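Local coordinates for polyketide synthase (Lyngbya majuscula 19L, PDB 3QIT) that releases the polyketide chain at the end of curacin A biosynthesis, forming a terminal alkene by thioester hydrolysis, decarboxylation and sulfate elimination, at the interface of chains A and B. Numbering follows the deposited sequence. Chains: chain A/B, Polyketide synthase.

The interface of chains A and B. Residues chain A 82, 111, 114-115, 217, 222, 226; chain B 140-141, 144-145, 148.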
loop_
_atom_site.group_PDB
_atom_site.type_symbol
_atom_site.label_atom_id
_atom_site.label_comp_id
_atom_site.label_asym_id
_atom_site.label_seq_id
_atom_site.Cartn_x
_atom_site.Cartn_y
_atom_site.Cartn_z
ATOM N N LEU A 82 4.500 6.342 -6.778
ATOM C CA LEU A 82 5.292 7.531 -6.458
ATOM C C LEU A 82 6.723 7.134 -6.079
ATOM O O LEU A 82 7.692 7.740 -6.521
ATOM C CB LEU A 82 4.630 8.312 -5.316
ATOM C CG LEU A 82 3.318 9.034 -5.664
ATOM C CD1 LEU A 82 2.822 9.646 -4.365
ATOM C CD2 LEU A 82 3.623 10.139 -6.707
ATOM N N ALA A 111 2.113 15.080 -7.369
ATOM C CA ALA A 111 2.656 14.690 -6.096
ATOM C C ALA A 111 4.191 14.725 -6.127
ATOM O O ALA A 111 4.840 15.214 -5.183
ATOM C CB ALA A 111 2.122 13.307 -5.687
ATOM N N SER A 114 5.521 18.224 -5.915
ATOM C CA SER A 114 5.309 18.837 -4.597
ATOM C C SER A 114 6.398 18.399 -3.616
ATOM O O SER A 114 6.762 19.147 -2.671
ATOM C CB SER A 114 3.909 18.494 -4.060
ATOM O OG SER A 114 3.849 17.180 -3.512
ATOM N N VAL A 115 6.901 17.192 -3.833
ATOM C CA VAL A 115 7.917 16.590 -2.983
ATOM C C VAL A 115 9.352 16.885 -3.432
ATOM O O VAL A 115 10.245 17.077 -2.585
ATOM C CB VAL A 115 7.657 15.062 -2.840
ATOM C CG1 VAL A 115 8.818 14.368 -2.133
ATOM C CG2 VAL A 115 6.372 14.855 -2.059
ATOM N N PRO A 217 -1.877 9.024 -1.601
ATOM C CA PRO A 217 -1.800 8.302 -0.330
ATOM C C PRO A 217 -2.584 8.975 0.797
ATOM O O PRO A 217 -3.101 8.288 1.690
ATOM C CB PRO A 217 -0.305 8.311 -0.016
ATOM C CG PRO A 217 0.353 8.345 -1.370
ATOM C CD PRO A 217 -0.537 9.236 -2.192
ATOM N N GLN A 222 -4.989 15.566 0.927
ATOM C CA GLN A 222 -3.595 15.647 0.479
ATOM C C GLN A 222 -3.488 16.210 -0.949
ATOM O O GLN A 222 -2.617 17.026 -1.237
ATOM C CB GLN A 222 -2.888 14.286 0.573
ATOM C CG GLN A 222 -1.422 14.333 0.146
ATOM C CD GLN A 222 -0.722 13.010 0.317
ATOM O OE1 GLN A 222 -1.000 12.067 -0.417
ATOM N NE2 GLN A 222 0.192 12.930 1.296
ATOM N N MET A 226 -1.714 19.650 -2.182
ATOM C CA MET A 226 -0.636 19.565 -3.152
ATOM C C MET A 226 -0.781 20.513 -4.318
ATOM O O MET A 226 0.174 21.201 -4.686
ATOM C CB MET A 226 -0.563 18.160 -3.712
ATOM C CG MET A 226 0.461 17.342 -3.033
ATOM S SD MET A 226 0.091 15.692 -3.567
ATOM C CE MET A 226 1.005 14.794 -2.342
ATOM N N ALA B 140 0.413 17.683 4.586
ATOM C CA ALA B 140 0.389 16.475 3.762
ATOM C C ALA B 140 1.554 16.388 2.770
ATOM O O ALA B 140 2.047 15.287 2.505
ATOM C CB ALA B 140 -0.929 16.317 3.062
ATOM N N VAL B 141 1.992 17.537 2.252
ATOM C CA VAL B 141 3.216 17.588 1.427
ATOM C C VAL B 141 4.431 17.196 2.281
ATOM O O VAL B 141 5.236 16.357 1.880
ATOM C CB VAL B 141 3.418 18.968 0.761
ATOM C CG1 VAL B 141 4.783 19.052 0.095
ATOM C CG2 VAL B 141 2.305 19.241 -0.262
ATOM N N LEU B 144 4.285 13.390 2.977
ATOM C CA LEU B 144 4.688 12.569 1.846
ATOM C C LEU B 144 6.199 12.651 1.610
ATOM O O LEU B 144 6.833 11.653 1.273
ATOM C CB LEU B 144 3.926 12.951 0.575
ATOM C CG LEU B 144 4.245 12.106 -0.661
ATOM C CD1 LEU B 144 3.893 10.631 -0.402
ATOM C CD2 LEU B 144 3.449 12.645 -1.814
ATOM N N THR B 145 6.776 13.828 1.804
ATOM C CA THR B 145 8.233 13.977 1.644
ATOM C C THR B 145 8.982 13.087 2.644
ATOM O O THR B 145 9.886 12.315 2.276
ATOM C CB THR B 145 8.686 15.442 1.803
ATOM O OG1 THR B 145 7.995 16.276 0.864
ATOM C CG2 THR B 145 10.169 15.570 1.543
ATOM N N LEU B 148 8.494 9.375 1.564
ATOM C CA LEU B 148 9.286 8.985 0.390
ATOM C C LEU B 148 10.772 8.890 0.715
ATOM O O LEU B 148 11.472 7.987 0.239
ATOM C CB LEU B 148 9.064 9.945 -0.779
ATOM C CG LEU B 148 8.029 9.503 -1.813
ATOM C CD1 LEU B 148 6.691 9.315 -1.147
ATOM C CD2 LEU B 148 7.940 10.512 -2.949
#
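B:Leu144 sets its CD2 methyl among A:Met226, A:Val115, A:Leu82 and A:Ala111, and so illustrates how a branched side chain from one subunit can key a helix into its neighbour. Its CG lies anti to the backbone N (chi1 -178°), which carries the fork away from helix 140-151 and into the groove lined by helices 78-91, 104-115 and 219-229 of chain A. The extended A:Met226 chain crosses it at about a right angle and presses its terminal methyl CE on CD2 at 3.3 Å, a tight fit for two carbons. A:Val115 also lies crosswise, its CG2 meeting CD2 at 3.7 Å, while A:Leu82 CD1 reaches the same methyl at 4.0 Å. The other branch, CD1, points towards the ring of A:Pro217.

At the next residue of the helix, B:Thr145, A:Val115 runs past in the opposite direction, straddling OG1 with both methyls, CG1 and CG2, each 3.6 Å away. That hydroxyl is not left bare of polar company, since it donates to B:Val141 O within its own helix. B:Val141 in turn divides its methyls, CG1 towards the carbonyl oxygen of A:Ser114 and CG2 against A:Met226 CG at 3.8 Å.

At the start of the helix the contact turns polar. A:Gln222, extended with CG anti to its backbone N (chi1 -179°), lays CG against B:Ala140 CB and gives its amide NE2 to B:Ala140 O at 3.2 Å, a bent bond (144° at H) approaching from above the carbonyl plane. An alanine here would probably leave that carbonyl without this donor and open a gap beside B:Ala140 CB and B:Leu144 CB.

Repeated by two-fold symmetry, this mostly apolar patch docks helix 140-151 of each thioesterase domain on its partner and probably helps hold the pair together, if the dimer of the deposited assembly is the biological one.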